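Local atomic coordinates of cellulase (Bacteroides salanitronis, PDB entry 6WQY), a protein that probably hydrolyses internal beta-1,4 linkages of cellulose and related glucans, this chain holding the catalytic TIM-barrel domain of glycoside hydrolase family 5. Residues V79-H84 with Y91-T96; I117-D122 with A147-M152. One frame throughout, in Å; residues are numbered along the deposited sequence. Where two conformers were deposited one is given.

Contact 1: residues V79-H84 with Y91-T96; sequences VTWLGH and YTIDET. With MG (magnesium ion), chain D.
The carbonyl oxygen of H84 receives two successive residues of the other segment, the N-H of D94 and the CA-H of I93. The bond from D94 N to H84 O is 2.9 Å long. It is nearly straight, 168° at the hydrogen, with the donor tilted from the carbonyl plane. I93 CA lies 3.3 Å from H84 O. H84 is presented by a type II turn from W81, with G83 at the positive phi favoured by glycine.

D94 stands at the N-cap of helix 95-110: with CG anti to the backbone N (chi1 172°), its OD2 accepts the N-H of Y97, while its CB lies 4.1 Å from H84 ND1. I93 meets the benzo part of the W81 indole obliquely, mainly through CG2, 3.8 Å from CZ3, with CD1 a little further off.

On the outer side, I93 O takes a hydrogen bond from a water of the magnesium shell, and E95 OE1 binds the ion at 2.0 Å, five waters completing six ligands. The contact closes the loop between barrel strand 74-77 and helix 95-110 and includes the start of that helix. W81 packs on that helix and on helix 139-159, its NE1 bonded to N118 O.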
ATOM      1  N   VAL A  79       6.580  -4.016   5.289  1.00  7.43           N
ATOM      2  CA  VAL A  79       7.579  -4.510   6.234  1.00  7.71           C
ATOM      3  C   VAL A  79       6.911  -4.686   7.594  1.00  7.59           C
ATOM      4  O   VAL A  79       6.420  -3.713   8.178  1.00  7.66           O
ATOM      5  CB  VAL A  79       8.789  -3.573   6.386  1.00  8.01           C
ATOM      6  CG1 VAL A  79       9.789  -4.197   7.365  1.00  8.51           C
ATOM      7  CG2 VAL A  79       9.448  -3.296   5.050  1.00  9.04           C
ATOM      8  N   THR A  80       6.923  -5.917   8.097  1.00  7.88           N
ATOM      9  CA  THR A  80       6.552  -6.213   9.472  1.00  7.88           C
ATOM     10  C   THR A  80       7.817  -6.214  10.317  1.00  7.79           C
ATOM     11  O   THR A  80       8.827  -6.810   9.929  1.00  8.76           O
ATOM     12  CB  THR A  80       5.843  -7.560   9.530  1.00  8.22           C
ATOM     13  OG1 THR A  80       4.598  -7.419   8.842  1.00  7.99           O
ATOM     14  CG2 THR A  80       5.592  -8.020  10.958  1.00  9.35           C
ATOM     15  N   TRP A  81       7.767  -5.541  11.477  1.00  8.03           N
ATOM     16  CA  TRP A  81       8.942  -5.324  12.305  1.00  8.35           C
ATOM     17  C   TRP A  81       8.865  -6.120  13.603  1.00  8.94           C
ATOM     18  O   TRP A  81       9.767  -6.011  14.450  1.00  9.54           O
ATOM     19  CB  TRP A  81       9.123  -3.829  12.603  1.00  8.40           C
ATOM     20  CG  TRP A  81       9.217  -2.965  11.369  1.00  8.38           C
ATOM     21  CD1 TRP A  81       8.178  -2.469  10.652  1.00  8.49           C
ATOM     22  CD2 TRP A  81      10.405  -2.501  10.709  1.00  8.46           C
ATOM     23  NE1 TRP A  81       8.628  -1.715   9.594  1.00  8.79           N
ATOM     24  CE2 TRP A  81       9.992  -1.719   9.611  1.00  8.51           C
ATOM     25  CE3 TRP A  81      11.774  -2.665  10.934  1.00  9.44           C
ATOM     26  CZ2 TRP A  81      10.895  -1.114   8.745  1.00  9.36           C
ATOM     27  CZ3 TRP A  81      12.664  -2.062  10.066  1.00 10.04           C
ATOM     28  CH2 TRP A  81      12.221  -1.290   8.995  1.00  9.92           C
ATOM     29  N   LEU A  82       7.798  -6.894  13.781  1.00  9.06           N
ATOM     30  CA  LEU A  82       7.589  -7.688  14.978  1.00  9.69           C
ATOM     31  C   LEU A  82       8.798  -8.567  15.255  1.00  9.52           C
ATOM     32  O   LEU A  82       9.362  -9.198  14.360  1.00 10.26           O
ATOM     33  CB  LEU A  82       6.344  -8.563  14.792  1.00  9.70           C
ATOM     34  CG  LEU A  82       5.014  -7.811  14.702  1.00 10.50           C
ATOM     35  CD1 LEU A  82       3.902  -8.780  14.301  1.00 11.67           C
ATOM     36  CD2 LEU A  82       4.693  -7.123  15.997  1.00 11.42           C
ATOM     37  N   GLY A  83       9.199  -8.605  16.518  1.00 10.37           N
ATOM     38  CA  GLY A  83      10.330  -9.395  16.935  1.00 12.28           C
ATOM     39  C   GLY A  83      11.679  -8.797  16.631  1.00 11.51           C
ATOM     40  O   GLY A  83      12.699  -9.412  16.968  1.00 13.82           O
ATOM     41  N   HIS A  84      11.733  -7.611  16.040  1.00 10.70           N
ATOM     42  CA  HIS A  84      12.979  -6.945  15.689  1.00 11.07           C
ATOM     43  C   HIS A  84      13.087  -5.550  16.287  1.00 12.04           C
ATOM     44  O   HIS A  84      13.904  -4.740  15.818  1.00 12.75           O
ATOM     45  CB  HIS A  84      13.142  -6.880  14.175  1.00 11.76           C
ATOM     46  CG  HIS A  84      13.391  -8.205  13.557  1.00 11.50           C
ATOM     47  ND1 HIS A  84      14.369  -9.064  14.018  1.00 18.32           N
ATOM     48  CD2 HIS A  84      12.839  -8.810  12.487  1.00 14.38           C
ATOM     49  CE1 HIS A  84      14.392 -10.150  13.264  1.00 19.06           C
ATOM     50  NE2 HIS A  84      13.476 -10.021  12.328  1.00 16.35           N
ATOM     51  N   TYR A  91      13.358   1.629  21.704  1.00 11.68           N
ATOM     52  CA  TYR A  91      12.727   0.840  20.654  1.00 10.81           C
ATOM     53  C   TYR A  91      13.705   0.591  19.506  1.00 10.28           C
ATOM     54  O   TYR A  91      13.403   0.816  18.338  1.00 10.55           O
ATOM     55  CB  TYR A  91      11.452   1.519  20.161  1.00 11.13           C
ATOM     56  CG  TYR A  91      10.421   1.754  21.241  1.00 10.98           C
ATOM     57  CD1 TYR A  91       9.635   0.716  21.696  1.00 11.05           C
ATOM     58  CD2 TYR A  91      10.225   3.017  21.785  1.00 11.83           C
ATOM     59  CE1 TYR A  91       8.661   0.921  22.667  1.00 13.20           C
ATOM     60  CE2 TYR A  91       9.250   3.238  22.746  1.00 12.91           C
ATOM     61  CZ  TYR A  91       8.476   2.184  23.182  1.00 12.09           C
ATOM     62  OH  TYR A  91       7.507   2.406  24.141  1.00 14.93           O
ATOM     63  N   THR A  92      14.888   0.095  19.853  1.00 10.60           N
ATOM     64  CA  THR A  92      15.956  -0.041  18.870  1.00 11.07           C
ATOM     65  C   THR A  92      15.620  -1.139  17.876  1.00 10.69           C
ATOM     66  O   THR A  92      15.271  -2.266  18.262  1.00 11.51           O
ATOM     67  CB  THR A  92      17.273  -0.365  19.578  1.00 11.85           C
ATOM     68  OG1 THR A  92      17.573   0.707  20.467  1.00 13.01           O
ATOM     69  CG2 THR A  92      18.394  -0.554  18.573  1.00 12.49           C
ATOM     70  N   ILE A  93      15.747  -0.825  16.595  1.00 10.55           N
ATOM     71  CA  ILE A  93      15.493  -1.807  15.543  1.00 11.17           C
ATOM     72  C   ILE A  93      16.749  -2.636  15.302  1.00 11.20           C
ATOM     73  O   ILE A  93      17.852  -2.093  15.156  1.00 11.93           O
ATOM     74  CB  ILE A  93      15.045  -1.126  14.238  1.00 10.80           C
ATOM     75  CG1 ILE A  93      13.762  -0.330  14.451  1.00 12.35           C
ATOM     76  CG2 ILE A  93      14.852  -2.167  13.137  1.00 11.58           C
ATOM     77  CD1 ILE A  93      13.337   0.504  13.271  1.00 12.92           C
ATOM     78  N   ASP A  94      16.597  -3.965  15.255  0.61 11.09           N
ATOM     79  CA  ASP A  94      17.731  -4.843  14.971  0.61 11.92           C
ATOM     80  C   ASP A  94      18.426  -4.419  13.679  0.61 12.28           C
ATOM     81  O   ASP A  94      17.786  -4.282  12.634  0.61 10.60           O
ATOM     82  CB  ASP A  94      17.231  -6.281  14.831  0.61 12.92           C
ATOM     83  CG  ASP A  94      18.310  -7.217  14.340  0.61 19.38           C
ATOM     84  OD1 ASP A  94      19.173  -7.579  15.166  0.61 16.18           O
ATOM     85  OD2 ASP A  94      18.296  -7.573  13.131  0.61 16.05           O
ATOM     86  N   GLU A  95      19.751  -4.250  13.735  0.61 12.51           N
ATOM     87  CA  GLU A  95      20.427  -3.602  12.612  0.61 10.66           C
ATOM     88  C   GLU A  95      20.423  -4.482  11.367  0.61 10.04           C
ATOM     89  O   GLU A  95      20.328  -3.974  10.240  0.61 12.06           O
ATOM     90  CB  GLU A  95      21.849  -3.195  12.988  0.61 11.26           C
ATOM     91  CG  GLU A  95      22.360  -2.061  12.123  0.61 11.88           C
ATOM     92  CD  GLU A  95      21.578  -0.784  12.351  0.61 11.32           C
ATOM     93  OE1 GLU A  95      21.390  -0.401  13.524  0.61 11.45           O
ATOM     94  OE2 GLU A  95      21.130  -0.175  11.353  0.61 13.46           O
ATOM     95  N   THR A  96      20.569  -5.797  11.537  1.00 10.92           N
ATOM     96  CA  THR A  96      20.571  -6.690  10.385  1.00 10.54           C
ATOM     97  C   THR A  96      19.220  -6.690   9.681  1.00 10.01           C
ATOM     98  O   THR A  96      19.164  -6.735   8.448  1.00 10.26           O
ATOM     99  CB  THR A  96      20.973  -8.095  10.803  1.00 11.60           C
ATOM    100  OG1 THR A  96      22.359  -8.072  11.184  1.00 14.06           O
ATOM    101  CG2 THR A  96      20.793  -9.095   9.678  1.00 14.40           C
TER
HETATM  102 MG    MG D 403      20.687   1.279  14.441  1.00 16.67          MG
HETATM  103  O   HOH W   1      18.598   0.553  14.554  1.00 13.69           O
HETATM  104  O   HOH W   2      22.512   2.053  14.469  1.00 15.04           O
HETATM  105  O   HOH W   3      20.372   1.951  12.606  1.00 14.78           O
HETATM  106  O   HOH W   4      21.046   0.546  16.271  1.00 16.83           O
HETATM  107  O   HOH W   5      19.822   2.993  15.239  1.00 17.54           O

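Contact 2: residues I117-D122 with A147-M152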
ATOM      1  N   ILE A 117       8.122   1.959   1.660  1.00  7.92           N
ATOM      2  CA  ILE A 117       8.273   1.061   2.809  1.00  8.26           C
ATOM      3  C   ILE A 117       7.322   1.541   3.904  1.00  7.38           C
ATOM      4  O   ILE A 117       6.977   2.722   3.973  1.00  8.49           O
ATOM      5  CB  ILE A 117       9.720   0.971   3.331  1.00  8.52           C
ATOM      6  CG1 ILE A 117      10.287   2.337   3.714  1.00  9.42           C
ATOM      7  CG2 ILE A 117      10.603   0.269   2.298  1.00  9.93           C
ATOM      8  CD1 ILE A 117      11.662   2.283   4.350  1.00 10.53           C
ATOM      9  N   ASN A 118       6.925   0.623   4.791  1.00  7.58           N
ATOM     10  CA  ASN A 118       5.927   0.961   5.803  1.00  7.63           C
ATOM     11  C   ASN A 118       6.202   0.200   7.105  1.00  7.64           C
ATOM     12  O   ASN A 118       7.240  -0.441   7.289  1.00  8.24           O
ATOM     13  CB  ASN A 118       4.499   0.720   5.273  1.00  8.19           C
ATOM     14  CG  ASN A 118       4.124  -0.753   5.234  1.00  7.94           C
ATOM     15  OD1 ASN A 118       4.944  -1.621   5.555  1.00  8.04           O
ATOM     16  ND2 ASN A 118       2.899  -1.035   4.833  1.00  8.25           N
ATOM     17  N   ILE A 119       5.259   0.343   8.037  1.00  7.60           N
ATOM     18  CA  ILE A 119       5.057  -0.559   9.171  1.00  7.74           C
ATOM     19  C   ILE A 119       3.785  -1.345   8.870  1.00  7.89           C
ATOM     20  O   ILE A 119       2.714  -0.746   8.706  1.00  8.72           O
ATOM     21  CB  ILE A 119       4.947   0.218  10.491  1.00  8.29           C
ATOM     22  CG1 ILE A 119       6.268   0.910  10.830  1.00  9.03           C
ATOM     23  CG2 ILE A 119       4.489  -0.711  11.609  1.00  9.47           C
ATOM     24  CD1 ILE A 119       6.213   1.774  12.082  1.00  9.94           C
ATOM     25  N   HIS A 120       3.893  -2.678   8.780  1.00  7.88           N
ATOM     26  CA  HIS A 120       2.807  -3.472   8.207  1.00  7.52           C
ATOM     27  C   HIS A 120       2.085  -4.249   9.296  1.00  7.99           C
ATOM     28  O   HIS A 120       1.210  -3.679   9.977  1.00  8.26           O
ATOM     29  CB  HIS A 120       3.311  -4.304   7.019  1.00  7.84           C
ATOM     30  CG  HIS A 120       2.243  -4.701   6.063  1.00  7.36           C
ATOM     31  ND1 HIS A 120       1.766  -3.842   5.089  1.00  7.95           N
ATOM     32  CD2 HIS A 120       1.583  -5.875   5.920  1.00  8.29           C
ATOM     33  CE1 HIS A 120       0.869  -4.505   4.373  1.00  7.85           C
ATOM     34  NE2 HIS A 120       0.729  -5.733   4.859  1.00  8.06           N
ATOM     35  N   HIS A 121       2.361  -5.550   9.490  1.00  7.87           N
ATOM     36  CA  HIS A 121       1.521  -6.350  10.399  1.00  8.04           C
ATOM     37  C   HIS A 121       1.753  -6.060  11.877  1.00  8.19           C
ATOM     38  O   HIS A 121       1.013  -6.592  12.709  1.00  8.61           O
ATOM     39  CB  HIS A 121       1.608  -7.831  10.080  1.00  8.41           C
ATOM     40  CG  HIS A 121       0.923  -8.200   8.808  1.00  8.25           C
ATOM     41  ND1 HIS A 121      -0.301  -7.678   8.444  1.00  9.14           N
ATOM     42  CD2 HIS A 121       1.299  -9.047   7.815  1.00  8.37           C
ATOM     43  CE1 HIS A 121      -0.647  -8.204   7.279  1.00  9.04           C
ATOM     44  NE2 HIS A 121       0.301  -9.041   6.874  1.00  8.70           N
ATOM     45  N   ASP A 122       2.691  -5.184  12.225  1.00  8.25           N
ATOM     46  CA  ASP A 122       2.703  -4.654  13.585  1.00  8.44           C
ATOM     47  C   ASP A 122       1.340  -4.115  13.979  1.00  8.16           C
ATOM     48  O   ASP A 122       0.981  -4.137  15.156  1.00  9.09           O
ATOM     49  CB  ASP A 122       3.714  -3.512  13.702  1.00  8.63           C
ATOM     50  CG  ASP A 122       5.130  -3.936  13.380  1.00  8.49           C
ATOM     51  OD1 ASP A 122       5.356  -4.366  12.222  1.00  9.40           O
ATOM     52  OD2 ASP A 122       6.015  -3.812  14.269  1.00  9.75           O
ATOM     53  N   ALA A 147       5.290   6.884  21.159  1.00 10.30           N
ATOM     54  CA  ALA A 147       6.726   6.866  21.410  1.00 11.12           C
ATOM     55  C   ALA A 147       7.415   5.826  20.534  1.00  9.80           C
ATOM     56  O   ALA A 147       8.491   6.073  19.983  1.00 10.45           O
ATOM     57  CB  ALA A 147       7.002   6.572  22.882  1.00 11.78           C
ATOM     58  N   GLN A 148       6.806   4.648  20.404  1.00  9.86           N
ATOM     59  CA  GLN A 148       7.385   3.600  19.566  1.00  9.98           C
ATOM     60  C   GLN A 148       7.344   3.990  18.088  1.00  9.30           C
ATOM     61  O   GLN A 148       8.326   3.790  17.356  1.00  9.57           O
ATOM     62  CB  GLN A 148       6.673   2.272  19.821  1.00 10.04           C
ATOM     63  CG  GLN A 148       7.261   1.146  18.998  1.00  9.95           C
ATOM     64  CD  GLN A 148       6.935  -0.234  19.506  1.00  9.96           C
ATOM     65  OE1 GLN A 148       6.322  -0.406  20.552  1.00 10.57           O
ATOM     66  NE2 GLN A 148       7.378  -1.241  18.771  1.00 10.29           N
ATOM     67  N   LEU A 149       6.219   4.553  17.639  0.58  9.76           N
ATOM     68  CA  LEU A 149       6.099   4.995  16.253  0.58  9.73           C
ATOM     69  C   LEU A 149       7.163   6.037  15.919  0.58 10.02           C
ATOM     70  O   LEU A 149       7.807   5.970  14.863  0.58  8.65           O
ATOM     71  CB  LEU A 149       4.693   5.551  16.040  0.58  9.56           C
ATOM     72  CG  LEU A 149       4.259   5.879  14.620  0.58 10.63           C
ATOM     73  CD1 LEU A 149       4.112   4.627  13.779  0.58  9.87           C
ATOM     74  CD2 LEU A 149       2.946   6.643  14.681  0.58 12.80           C
ATOM     75  N   ALA A 150       7.363   7.011  16.805  1.00  9.50           N
ATOM     76  CA  ALA A 150       8.338   8.060  16.550  1.00 10.35           C
ATOM     77  C   ALA A 150       9.754   7.497  16.581  1.00  9.63           C
ATOM     78  O   ALA A 150      10.593   7.859  15.743  1.00 10.48           O
ATOM     79  CB  ALA A 150       8.179   9.177  17.585  1.00 11.97           C
ATOM     80  N   ALA A 151      10.052   6.616  17.536  1.00  9.51           N
ATOM     81  CA  ALA A 151      11.406   6.078  17.647  1.00  9.98           C
ATOM     82  C   ALA A 151      11.734   5.190  16.451  1.00  9.65           C
ATOM     83  O   ALA A 151      12.841   5.258  15.904  1.00 10.68           O
ATOM     84  CB  ALA A 151      11.568   5.299  18.948  1.00 10.77           C
ATOM     85  N   MET A 152      10.797   4.342  16.035  1.00  9.08           N
ATOM     86  CA  MET A 152      11.030   3.495  14.873  1.00  9.23           C
ATOM     87  C   MET A 152      11.212   4.329  13.621  1.00  8.97           C
ATOM     88  O   MET A 152      12.158   4.117  12.858  1.00  9.58           O
ATOM     89  CB  MET A 152       9.885   2.497  14.706  1.00  9.38           C
ATOM     90  CG  MET A 152       9.867   1.395  15.761  1.00  9.59           C
ATOM     91  SD  MET A 152       8.444   0.311  15.603  1.00  9.99           S
ATOM     92  CE  MET A 152       8.761  -0.484  14.031  1.00 11.46           C
TER
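I119 and M152 meet through their terminal methyls in the TIM barrel, where I119 and D122, in the segment that continues from strand 114-118, face helix 139-159. The separation of the backbones, 9.1 Å between the CA atoms of I119 and L149, is bridged by side chains.

Along the helix, Q148 comes first. Its chain runs extended from the backbone, and its NE2 gives a weak hydrogen bond to M152 SD, one turn on, at 3.7 Å. The weak bond ends on the thioether sulfur itself, whose methyl CE meets I119. Q148 thus bears on the contact through M152, while its own side chain also packs on Y91 and W129. One residue later, L149 brings CD1 to 3.9 Å from I119 CD1. L149 CG lies anti to the backbone N (chi1 -171°), which directs its CD1 branch to I119. L149 also packs on W199 of helix 191-209.

M152 completes the set. Its chain is extended as far as SD and then bends at chi3 (66°), placing CE 3.9 Å from I119 CD1, so that this one isoleucine methyl meets both helix residues. I119 itself also packs on W153, the next residue of the helix. The D122 carboxylate borders the same methyl and is engaged elsewhere: OD1 accepts the N-H of W81 and OD2 that of W129 NE1. Between the segments, D122 OD2 approaches M152 CE to 4.3 Å.

Overall arrangement
Both contacts lie within the barrel domain, their centres about 9 Å apart, and they are joined by one side-chain-to-backbone link, from D122 to W81, and one backbone-to-backbone link, a probable hydrogen bond of 2.8 Å between V79 O and H120 N. Contact 1 is partly buried and centred about 20 Å from the centre of the chain; contact 2, about 15 Å from it, has all four touching residues buried. Their chemistry follows: contact 1 mixes a backbone hydrogen bond, a helix cap and a hydrated magnesium ion with buried W81-I93 packing, whereas contact 2 is mainly methyl packing. Helix 139-159 serves both, carrying segment 147-152 and receiving the W81 ring on M152.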